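Local structure of DegV family protein (Eubacterium eligens, 3FDJ) at residues M4-S10 and V21-L27; G73-I78 and H105-R111; P120-I125 and Y149-L155. The protein is of unknown function but belongs to the DegV family, whose characterised members bind fatty acids, so it probably binds a lipid-like ligand. One frame throughout, in Å; residues are numbered along the deposited sequence.

Contact 1: M4-S10 and V21-L27; sequences MRLVADS and VFKAVPL
Phe22 lays its ring alongside Leu6 and Ala8. With chi1 at 173° (t) and chi2 at 77°, it brings CD1 to 4.0 Å from Leu6 CB. Ala8 CB meets the ring edge, 3.8 Å from Phe22 CE1. The backbones are parallel strands, 5-9 and 21-25, with axes 4.5 Å apart at closest and crossing at -19°. The register pairs Leu6 with Phe22, Val7 with Lys23, Ala8 with Ala24 and Asp9 with Val25. Both strands have extended phi/psi. The hydrogen bonds alternate, as in any parallel ladder: Leu6 N to Val21 O (3.0 Å), Lys23 N to Leu6 O (3.0 Å), Ala8 N to Lys23 O (3.1 Å), Val25 N to Ala8 O (2.8 Å) and Ser10 N to Val25 O (2.9 Å). Ser10 has turned out of the strand, with phi/psi -68/-8. Its chi1 of 69° (p) lets OG accept a nearly straight bond from Leu27 N at 3.0 Å. Ser10 OG also bonds Asp38. On the other face, Val7 CG1 packs 3.6 Å from Val25 CG2. There too, Arg5 has Val21 CG1 over one face of its guanidinium, 3.5 Å from NH2, while its charge pairs with Asp75. Asp9 OD2 accepts from Ile83 N. Strand 5-9 also pairs in parallel with strand 77-82, so it is an inner strand of a layered alpha/beta sheet. Helix 65-72 covers the Val7 and Val25 face through Trp68, and helix 120-134 packs on Leu6 and Ala8 from the opposite face.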
loop_
_atom_site.group_PDB
_atom_site.type_symbol
_atom_site.label_atom_id
_atom_site.label_comp_id
_atom_site.label_asym_id
_atom_site.label_seq_id
_atom_site.Cartn_x
_atom_site.Cartn_y
_atom_site.Cartn_z
HETATM N N MSE A 4 -7.611 -4.630 21.152
HETATM C CA MSE A 4 -7.004 -3.517 20.402
HETATM C C MSE A 4 -7.631 -3.350 19.026
HETATM O O MSE A 4 -8.252 -4.263 18.496
HETATM C CB MSE A 4 -5.508 -3.702 20.278
HETATM C CG MSE A 4 -4.861 -3.965 21.608
HETATM SE SE MSE A 4 -2.925 -3.766 21.504
HETATM C CE MSE A 4 -2.508 -4.914 22.984
ATOM N N ARG A 5 -7.505 -2.162 18.472
ATOM C CA ARG A 5 -8.100 -1.833 17.198
ATOM C C ARG A 5 -7.006 -1.444 16.216
ATOM O O ARG A 5 -6.133 -0.623 16.540
ATOM C CB ARG A 5 -9.043 -0.654 17.354
ATOM C CG ARG A 5 -9.614 -0.114 16.056
ATOM C CD ARG A 5 -10.638 0.984 16.329
ATOM N NE ARG A 5 -11.839 0.339 16.753
ATOM C CZ ARG A 5 -12.925 0.136 16.008
ATOM N NH1 ARG A 5 -13.054 0.627 14.777
ATOM N NH2 ARG A 5 -13.915 -0.530 16.540
ATOM N N LEU A 6 -7.083 -2.006 15.018
ATOM C CA LEU A 6 -6.222 -1.633 13.908
ATOM C C LEU A 6 -6.990 -0.757 12.890
ATOM O O LEU A 6 -8.126 -1.052 12.531
ATOM C CB LEU A 6 -5.644 -2.897 13.242
ATOM C CG LEU A 6 -4.854 -3.842 14.152
ATOM C CD1 LEU A 6 -4.265 -5.038 13.330
ATOM C CD2 LEU A 6 -3.776 -3.123 14.950
ATOM N N VAL A 7 -6.364 0.329 12.449
ATOM C CA VAL A 7 -6.958 1.247 11.481
ATOM C C VAL A 7 -5.928 1.500 10.389
ATOM O O VAL A 7 -4.713 1.576 10.677
ATOM C CB VAL A 7 -7.372 2.580 12.160
ATOM C CG1 VAL A 7 -8.017 3.550 11.168
ATOM C CG2 VAL A 7 -8.370 2.329 13.328
ATOM N N ALA A 8 -6.380 1.610 9.141
ATOM C CA ALA A 8 -5.463 1.967 8.059
ATOM C C ALA A 8 -6.177 2.774 7.020
ATOM O O ALA A 8 -7.377 2.635 6.840
ATOM C CB ALA A 8 -4.866 0.706 7.421
ATOM N N ASP A 9 -5.449 3.630 6.307
ATOM C CA ASP A 9 -6.049 4.195 5.127
ATOM C C ASP A 9 -6.224 3.146 4.015
ATOM O O ASP A 9 -5.581 2.084 4.003
ATOM C CB ASP A 9 -5.324 5.430 4.654
ATOM C CG ASP A 9 -3.985 5.125 4.111
ATOM O OD1 ASP A 9 -3.923 4.425 3.055
ATOM O OD2 ASP A 9 -2.992 5.621 4.707
ATOM N N SER A 10 -7.102 3.480 3.076
ATOM C CA SER A 10 -7.530 2.549 2.031
ATOM C C SER A 10 -6.426 2.187 1.023
ATOM O O SER A 10 -6.614 1.283 0.217
ATOM C CB SER A 10 -8.754 3.124 1.301
ATOM O OG SER A 10 -8.407 4.262 0.520
ATOM N N VAL A 21 -10.102 -6.610 15.020
ATOM C CA VAL A 21 -10.930 -5.439 14.852
ATOM C C VAL A 21 -10.139 -4.519 13.926
ATOM O O VAL A 21 -9.048 -4.080 14.279
ATOM C CB VAL A 21 -11.192 -4.729 16.159
ATOM C CG1 VAL A 21 -12.019 -3.457 15.914
ATOM C CG2 VAL A 21 -11.897 -5.661 17.154
ATOM N N PHE A 22 -10.701 -4.219 12.762
ATOM C CA PHE A 22 -9.995 -3.466 11.734
ATOM C C PHE A 22 -10.955 -2.579 10.966
ATOM O O PHE A 22 -12.046 -3.007 10.593
ATOM C CB PHE A 22 -9.312 -4.406 10.757
ATOM C CG PHE A 22 -8.713 -3.689 9.569
ATOM C CD1 PHE A 22 -7.512 -3.007 9.707
ATOM C CD2 PHE A 22 -9.387 -3.637 8.362
ATOM C CE1 PHE A 22 -6.968 -2.282 8.635
ATOM C CE2 PHE A 22 -8.863 -2.916 7.288
ATOM C CZ PHE A 22 -7.655 -2.269 7.416
ATOM N N LYS A 23 -10.521 -1.359 10.693
ATOM C CA LYS A 23 -11.272 -0.436 9.870
ATOM C C LYS A 23 -10.387 0.295 8.871
ATOM O O LYS A 23 -9.375 0.908 9.263
ATOM C CB LYS A 23 -11.935 0.594 10.779
ATOM C CG LYS A 23 -12.922 1.431 10.071
ATOM C CD LYS A 23 -14.182 0.646 9.773
ATOM C CE LYS A 23 -15.069 1.371 8.798
ATOM N NZ LYS A 23 -15.723 2.524 9.476
ATOM N N ALA A 24 -10.783 0.251 7.598
ATOM C CA ALA A 24 -10.122 1.029 6.545
ATOM C C ALA A 24 -10.786 2.400 6.403
ATOM O O ALA A 24 -12.008 2.520 6.508
ATOM C CB ALA A 24 -10.145 0.270 5.199
ATOM N N VAL A 25 -9.975 3.425 6.178
ATOM C CA VAL A 25 -10.437 4.787 6.036
ATOM C C VAL A 25 -10.183 5.270 4.599
ATOM O O VAL A 25 -9.038 5.377 4.160
ATOM C CB VAL A 25 -9.749 5.706 7.043
ATOM C CG1 VAL A 25 -10.384 7.096 6.984
ATOM C CG2 VAL A 25 -9.874 5.108 8.478
ATOM N N PRO A 26 -11.252 5.537 3.853
ATOM C CA PRO A 26 -11.133 5.798 2.423
ATOM C C PRO A 26 -10.465 7.099 2.051
ATOM O O PRO A 26 -10.784 8.144 2.613
ATOM C CB PRO A 26 -12.582 5.857 1.941
ATOM C CG PRO A 26 -13.422 5.616 3.050
ATOM C CD PRO A 26 -12.659 5.488 4.295
ATOM N N LEU A 27 -9.554 7.019 1.083
ATOM C CA LEU A 27 -9.126 8.177 0.315
ATOM C C LEU A 27 -10.126 8.389 -0.826
ATOM O O LEU A 27 -10.974 7.524 -1.090
ATOM C CB LEU A 27 -7.697 7.974 -0.215
ATOM C CG LEU A 27 -6.605 8.330 0.821
ATOM C CD1 LEU A 27 -6.348 7.155 1.707
ATOM C CD2 LEU A 27 -5.286 8.824 0.178
#

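Contact 2: G73-I78 and H105-R111; sequences GDDDEI and HPQAKVR
His105 starts the second segment with its CA-to-CB bond toward 73-78. Its chi1 of -62° (m) places CE1 4.1 Å from Asp74 CA, and its ring stacks with Tyr101 of helix 90-102. Water 1 bonds His105 ND1 (2.9 Å), Asp74 O (2.8 Å) and Asp76 OD1 (2.7 Å). A type I turn runs from His105 to Ala108, closed by Ala108 N to His105 O at 3.1 Å. In it, Gln107 N donates to water 2 (2.8 Å), which donates to Asp76 OD1 (2.7 Å). Water 3 donates to both Gln107 O and Asp76 O, each at 2.8 Å. Ala108 lies opposite Asp76, with their CA atoms 4.1 Å apart. Lys109 then begins a parallel strand beside Glu77. Lys109 N donates to Asp76 O (2.8 Å), and Lys109 O accepts from Ile78 N (3.0 Å). Val110 pairs with Ile78, its CG2 4.2 Å from Ile78 CB. Arg111 N donates to Ile78 O (3.0 Å), and the ladder runs on past the segments to Val80. These are the starts of the two strands of a right-handed beta-alpha-beta crossover, 77-82, 90-102 and 109-114. Lys109 NZ stays 4.6 Å from Glu77 OE2, beyond a salt bridge, and pairs with Glu140 instead. The contact is therefore held by backbone bonds, and just before the strands begin, at the surface, water joins Asp76 to the turn.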
loop_
_atom_site.group_PDB
_atom_site.type_symbol
_atom_site.label_atom_id
_atom_site.label_comp_id
_atom_site.label_asym_id
_atom_site.label_seq_id
_atom_site.Cartn_x
_atom_site.Cartn_y
_atom_site.Cartn_z
ATOM N N GLY A 73 -13.499 4.976 16.567
ATOM C CA GLY A 73 -14.603 4.545 17.390
ATOM C C GLY A 73 -14.432 5.058 18.801
ATOM O O GLY A 73 -14.309 6.277 19.031
ATOM N N ASP A 74 -14.418 4.145 19.757
ATOM C CA ASP A 74 -14.177 4.542 21.139
ATOM C C ASP A 74 -13.205 3.589 21.844
ATOM O O ASP A 74 -13.214 3.426 23.066
ATOM C CB ASP A 74 -15.499 4.721 21.892
ATOM C CG ASP A 74 -16.090 3.433 22.351
ATOM O OD1 ASP A 74 -15.995 2.437 21.597
ATOM O OD2 ASP A 74 -16.636 3.421 23.487
ATOM N N ASP A 75 -12.313 2.990 21.070
ATOM C CA ASP A 75 -11.367 2.056 21.661
ATOM C C ASP A 75 -10.198 2.781 22.308
ATOM O O ASP A 75 -9.837 3.899 21.940
ATOM C CB ASP A 75 -10.926 1.034 20.610
ATOM C CG ASP A 75 -12.011 -0.003 20.352
ATOM O OD1 ASP A 75 -12.738 -0.362 21.314
ATOM O OD2 ASP A 75 -12.194 -0.442 19.205
ATOM N N ASP A 76 -9.613 2.136 23.303
ATOM C CA ASP A 76 -8.551 2.740 24.045
ATOM C C ASP A 76 -7.134 2.355 23.639
ATOM O O ASP A 76 -6.188 2.922 24.173
ATOM C CB ASP A 76 -8.751 2.480 25.523
ATOM C CG ASP A 76 -9.852 3.345 26.103
ATOM O OD1 ASP A 76 -9.983 4.532 25.683
ATOM O OD2 ASP A 76 -10.579 2.836 26.961
ATOM N N GLU A 77 -6.985 1.382 22.757
ATOM C CA GLU A 77 -5.674 1.022 22.216
ATOM C C GLU A 77 -5.804 0.871 20.702
ATOM O O GLU A 77 -6.489 -0.026 20.211
ATOM C CB GLU A 77 -5.159 -0.309 22.813
ATOM C CG GLU A 77 -4.863 -0.228 24.272
ATOM C CD GLU A 77 -4.435 -1.548 24.917
ATOM O OE1 GLU A 77 -5.096 -2.595 24.733
ATOM O OE2 GLU A 77 -3.452 -1.495 25.678
ATOM N N ILE A 78 -5.161 1.766 19.966
ATOM C CA ILE A 78 -5.305 1.844 18.526
ATOM C C ILE A 78 -3.954 1.975 17.850
ATOM O O ILE A 78 -3.106 2.781 18.274
ATOM C CB ILE A 78 -6.180 3.055 18.107
ATOM C CG1 ILE A 78 -7.541 3.048 18.828
ATOM C CG2 ILE A 78 -6.368 3.127 16.548
ATOM C CD1 ILE A 78 -8.419 4.265 18.506
ATOM N N HIS A 105 -10.566 11.166 24.795
ATOM C CA HIS A 105 -10.488 9.816 25.395
ATOM C C HIS A 105 -9.299 9.742 26.309
ATOM O O HIS A 105 -8.178 9.499 25.861
ATOM C CB HIS A 105 -10.383 8.762 24.290
ATOM C CG HIS A 105 -11.570 8.757 23.400
ATOM N ND1 HIS A 105 -12.690 8.000 23.679
ATOM C CD2 HIS A 105 -11.876 9.503 22.313
ATOM C CE1 HIS A 105 -13.610 8.232 22.757
ATOM N NE2 HIS A 105 -13.139 9.131 21.910
ATOM N N PRO A 106 -9.538 9.933 27.604
ATOM C CA PRO A 106 -8.458 10.150 28.553
ATOM C C PRO A 106 -7.587 8.915 28.795
ATOM O O PRO A 106 -6.461 9.049 29.225
ATOM C CB PRO A 106 -9.197 10.552 29.823
ATOM C CG PRO A 106 -10.532 9.874 29.712
ATOM C CD PRO A 106 -10.857 9.909 28.252
ATOM N N GLN A 107 -8.093 7.724 28.538
ATOM C CA GLN A 107 -7.266 6.554 28.767
ATOM C C GLN A 107 -6.661 6.022 27.457
ATOM O O GLN A 107 -5.969 5.019 27.478
ATOM C CB GLN A 107 -8.076 5.483 29.497
ATOM C CG GLN A 107 -8.176 5.729 30.991
ATOM C CD GLN A 107 -9.201 6.768 31.369
ATOM O OE1 GLN A 107 -10.386 6.639 31.022
ATOM N NE2 GLN A 107 -8.767 7.797 32.119
ATOM N N ALA A 108 -6.860 6.725 26.344
ATOM C CA ALA A 108 -6.514 6.154 25.043
ATOM C C ALA A 108 -5.022 6.211 24.785
ATOM O O ALA A 108 -4.343 7.155 25.187
ATOM C CB ALA A 108 -7.252 6.872 23.919
ATOM N N LYS A 109 -4.538 5.190 24.086
ATOM C CA LYS A 109 -3.213 5.173 23.482
ATOM C C LYS A 109 -3.381 4.949 21.997
ATOM O O LYS A 109 -4.057 3.988 21.587
ATOM C CB LYS A 109 -2.407 4.011 24.041
ATOM C CG LYS A 109 -2.193 4.104 25.521
ATOM C CD LYS A 109 -1.205 3.049 26.022
ATOM C CE LYS A 109 -1.858 1.890 26.718
ATOM N NZ LYS A 109 -1.149 1.686 28.038
ATOM N N VAL A 110 -2.780 5.819 21.193
ATOM C CA VAL A 110 -2.889 5.746 19.761
ATOM C C VAL A 110 -1.532 5.919 19.145
ATOM O O VAL A 110 -0.849 6.911 19.417
ATOM C CB VAL A 110 -3.832 6.846 19.212
ATOM C CG1 VAL A 110 -3.991 6.713 17.689
ATOM C CG2 VAL A 110 -5.221 6.780 19.914
ATOM N N ARG A 111 -1.125 4.971 18.318
ATOM C CA ARG A 111 0.163 5.062 17.631
ATOM C C ARG A 111 -0.145 5.158 16.163
ATOM O O ARG A 111 -0.821 4.273 15.616
ATOM C CB ARG A 111 1.034 3.839 17.908
ATOM C CG ARG A 111 2.191 3.665 16.904
ATOM C CD ARG A 111 3.239 4.788 16.996
ATOM N NE ARG A 111 4.089 4.820 15.794
ATOM C CZ ARG A 111 5.094 3.976 15.526
ATOM N NH1 ARG A 111 5.779 4.128 14.411
ATOM N NH2 ARG A 111 5.446 3.003 16.364
HETATM O O HOH W 1 -12.390 5.387 24.919
HETATM O O HOH W 2 -10.303 6.790 27.140
HETATM O O HOH W 3 -5.113 2.451 26.763
#

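Contact 3: P120-I125 and Y149-L155; sequences PQMRII and YMQKTRL
This is a buried packing contact between the first turns of helix 120-134 and the chain passing from helix 139-150 into strand 153-159. It joins the helix to the start of a strand in the second sheet, where 153-159 lies between 184-190 and 271-276. The axes of helix 120-125 and strand 153-155 approach to 8.7 Å and run nearly antiparallel, at 159°. Gln121 CA lies 6.3 Å from Leu155 CA, and Ile125 CA lies 7.1 Å from Met150 CA. Gln121 is extended (chi1 -168°, chi2 153°, both t). Its NE2 donates to Thr153 OG1 at 2.7 Å, and its OE1 lies 3.2 Å from Leu155 CB. Ser117 bonds Gln121 OE1. A type I turn from Met150 to Thr153 leads into the strand. Thr153, chi1 65° (p), donates from OG1 to Met150 O at 2.8 Å. Ile124 CG2 sits at the edge of the Tyr149 ring, 3.8 Å from CE2, and Ile125 CG1 meets selenomethionine Met150 CG at 3.7 Å. Pro120 CG touches Leu155 CD1 at 4.3 Å. Water 4 donates to Ile124 O (2.7 Å) and Tyr149 OH (2.8 Å); that hydroxyl also bonds Glu276. The Thr153 hydroxyl thus serves as both donor and acceptor. A short polar chain from Gln121 to Met150 O ties helix to turn, the water adds a second polar link, and apolar contacts complete the packing.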
loop_
_atom_site.group_PDB
_atom_site.type_symbol
_atom_site.label_atom_id
_atom_site.label_comp_id
_atom_site.label_asym_id
_atom_site.label_seq_id
_atom_site.Cartn_x
_atom_site.Cartn_y
_atom_site.Cartn_z
ATOM N N PRO A 120 0.807 -3.471 -0.318
ATOM C CA PRO A 120 1.126 -4.707 0.366
ATOM C C PRO A 120 2.083 -4.573 1.531
ATOM O O PRO A 120 2.076 -5.431 2.411
ATOM C CB PRO A 120 1.713 -5.599 -0.743
ATOM C CG PRO A 120 2.155 -4.662 -1.785
ATOM C CD PRO A 120 1.133 -3.546 -1.742
ATOM N N GLN A 121 2.905 -3.526 1.555
ATOM C CA GLN A 121 3.767 -3.301 2.719
ATOM C C GLN A 121 2.942 -2.870 3.941
ATOM O O GLN A 121 3.208 -3.325 5.067
ATOM C CB GLN A 121 4.899 -2.315 2.378
ATOM C CG GLN A 121 6.033 -2.226 3.441
ATOM C CD GLN A 121 7.397 -1.800 2.872
ATOM O OE1 GLN A 121 7.493 -1.249 1.778
ATOM N NE2 GLN A 121 8.459 -1.994 3.664
HETATM N N MSE A 122 1.934 -2.032 3.717
HETATM C CA MSE A 122 0.957 -1.675 4.771
HETATM C C MSE A 122 0.241 -2.938 5.236
HETATM O O MSE A 122 0.087 -3.150 6.442
HETATM C CB MSE A 122 -0.068 -0.634 4.277
HETATM C CG MSE A 122 0.551 0.700 3.921
HETATM SE SE MSE A 122 -0.754 1.897 3.190
HETATM C CE MSE A 122 -1.897 2.114 4.813
ATOM N N ARG A 123 -0.150 -3.805 4.295
ATOM C CA ARG A 123 -0.761 -5.082 4.679
ATOM C C ARG A 123 0.137 -5.934 5.569
ATOM O O ARG A 123 -0.328 -6.462 6.583
ATOM C CB ARG A 123 -1.237 -5.889 3.462
ATOM C CG ARG A 123 -1.937 -7.130 3.866
ATOM C CD ARG A 123 -2.555 -7.843 2.702
ATOM N NE ARG A 123 -3.201 -9.043 3.203
ATOM C CZ ARG A 123 -4.188 -9.689 2.589
ATOM N NH1 ARG A 123 -4.675 -9.276 1.407
ATOM N NH2 ARG A 123 -4.713 -10.750 3.187
ATOM N N ILE A 124 1.413 -6.066 5.198
ATOM C CA ILE A 124 2.366 -6.833 6.001
ATOM C C ILE A 124 2.512 -6.248 7.417
ATOM O O ILE A 124 2.583 -6.982 8.399
ATOM C CB ILE A 124 3.719 -6.982 5.265
ATOM C CG1 ILE A 124 3.566 -8.017 4.150
ATOM C CG2 ILE A 124 4.841 -7.418 6.213
ATOM C CD1 ILE A 124 4.857 -8.348 3.363
ATOM N N ILE A 125 2.572 -4.936 7.520
ATOM C CA ILE A 125 2.615 -4.283 8.832
ATOM C C ILE A 125 1.362 -4.644 9.661
ATOM O O ILE A 125 1.465 -5.068 10.809
ATOM C CB ILE A 125 2.791 -2.760 8.688
ATOM C CG1 ILE A 125 4.169 -2.471 8.096
ATOM C CG2 ILE A 125 2.619 -2.051 10.042
ATOM C CD1 ILE A 125 4.367 -1.034 7.582
ATOM N N TYR A 149 10.605 -4.448 13.074
ATOM C CA TYR A 149 10.082 -5.402 12.089
ATOM C C TYR A 149 10.030 -4.790 10.681
ATOM O O TYR A 149 10.421 -5.439 9.681
ATOM C CB TYR A 149 8.701 -5.900 12.535
ATOM C CG TYR A 149 8.037 -6.795 11.520
ATOM C CD1 TYR A 149 8.308 -8.158 11.496
ATOM C CD2 TYR A 149 7.187 -6.276 10.548
ATOM C CE1 TYR A 149 7.723 -8.991 10.531
ATOM C CE2 TYR A 149 6.586 -7.090 9.597
ATOM C CZ TYR A 149 6.847 -8.445 9.597
ATOM O OH TYR A 149 6.272 -9.276 8.656
HETATM N N MSE A 150 9.600 -3.531 10.607
HETATM C CA MSE A 150 9.498 -2.818 9.326
HETATM C C MSE A 150 10.826 -2.662 8.578
HETATM O O MSE A 150 10.870 -2.610 7.339
HETATM C CB MSE A 150 8.858 -1.448 9.568
HETATM C CG MSE A 150 7.368 -1.544 9.764
HETATM SE SE MSE A 150 6.682 0.071 10.631
HETATM C CE MSE A 150 7.207 1.373 9.329
ATOM N N GLN A 151 11.910 -2.599 9.325
ATOM C CA GLN A 151 13.229 -2.512 8.713
ATOM C C GLN A 151 13.547 -3.745 7.878
ATOM O O GLN A 151 14.395 -3.658 6.979
ATOM C CB GLN A 151 14.295 -2.277 9.795
ATOM C CG GLN A 151 14.151 -0.920 10.427
ATOM C CD GLN A 151 15.254 -0.577 11.412
ATOM O OE1 GLN A 151 15.954 -1.445 11.944
ATOM N NE2 GLN A 151 15.385 0.700 11.689
ATOM N N LYS A 152 12.903 -4.877 8.192
ATOM C CA LYS A 152 13.096 -6.146 7.497
ATOM C C LYS A 152 11.938 -6.425 6.531
ATOM O O LYS A 152 11.480 -7.582 6.391
ATOM C CB LYS A 152 13.232 -7.305 8.500
ATOM C CG LYS A 152 14.368 -7.137 9.471
ATOM C CD LYS A 152 14.466 -8.323 10.436
ATOM C CE LYS A 152 15.758 -8.278 11.229
ATOM N NZ LYS A 152 16.980 -8.341 10.341
ATOM N N THR A 153 11.449 -5.367 5.885
ATOM C CA THR A 153 10.421 -5.498 4.848
ATOM C C THR A 153 10.797 -4.595 3.658
ATOM O O THR A 153 11.468 -3.584 3.845
ATOM C CB THR A 153 8.980 -5.139 5.344
ATOM O OG1 THR A 153 8.911 -3.750 5.692
ATOM C CG2 THR A 153 8.566 -5.996 6.555
ATOM N N ARG A 154 10.371 -4.973 2.448
ATOM C CA ARG A 154 10.646 -4.228 1.238
ATOM C C ARG A 154 9.433 -4.225 0.339
ATOM O O ARG A 154 8.553 -5.078 0.474
ATOM C CB ARG A 154 11.793 -4.852 0.465
ATOM C CG ARG A 154 13.152 -4.762 1.166
ATOM C CD ARG A 154 13.701 -3.329 1.286
ATOM N NE ARG A 154 13.828 -2.672 -0.012
ATOM C CZ ARG A 154 14.843 -2.782 -0.864
ATOM N NH1 ARG A 154 15.912 -3.519 -0.574
ATOM N NH2 ARG A 154 14.803 -2.107 -2.022
ATOM N N LEU A 155 9.412 -3.279 -0.590
ATOM C CA LEU A 155 8.386 -3.209 -1.603
ATOM C C LEU A 155 9.006 -3.026 -2.973
ATOM O O LEU A 155 9.916 -2.214 -3.145
ATOM C CB LEU A 155 7.422 -2.050 -1.325
ATOM C CG LEU A 155 6.316 -1.844 -2.370
ATOM C CD1 LEU A 155 5.016 -1.411 -1.675
ATOM C CD2 LEU A 155 6.718 -0.852 -3.428
HETATM O O HOH W 4 3.459 -9.573 8.672
#

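Contacts 1 and 2 are parts of one sheet, with centres about 14 Å apart. Strands 5-9 and 77-82 are neighbours in it, and the two contacts touch through the salt bridge from Arg5 NE to Asp75 OD2 (2.6 Å). Contact 3 lies on helix 120-134, which packs against that sheet. Its centre is about 17 Å from that of contact 1, and Met122 CE comes to 3.5 Å from Asp9 OD1. Contacts 2 and 3 do not touch; their nearest atoms are about 6 Å apart. Hexaethylene glycol, probably from crystallisation, is bound about 4 Å from the side chain of Leu27 and likewise about 4 Å from that of Leu155. Such molecules often mark pockets, so contacts 1 and 3 may each border one.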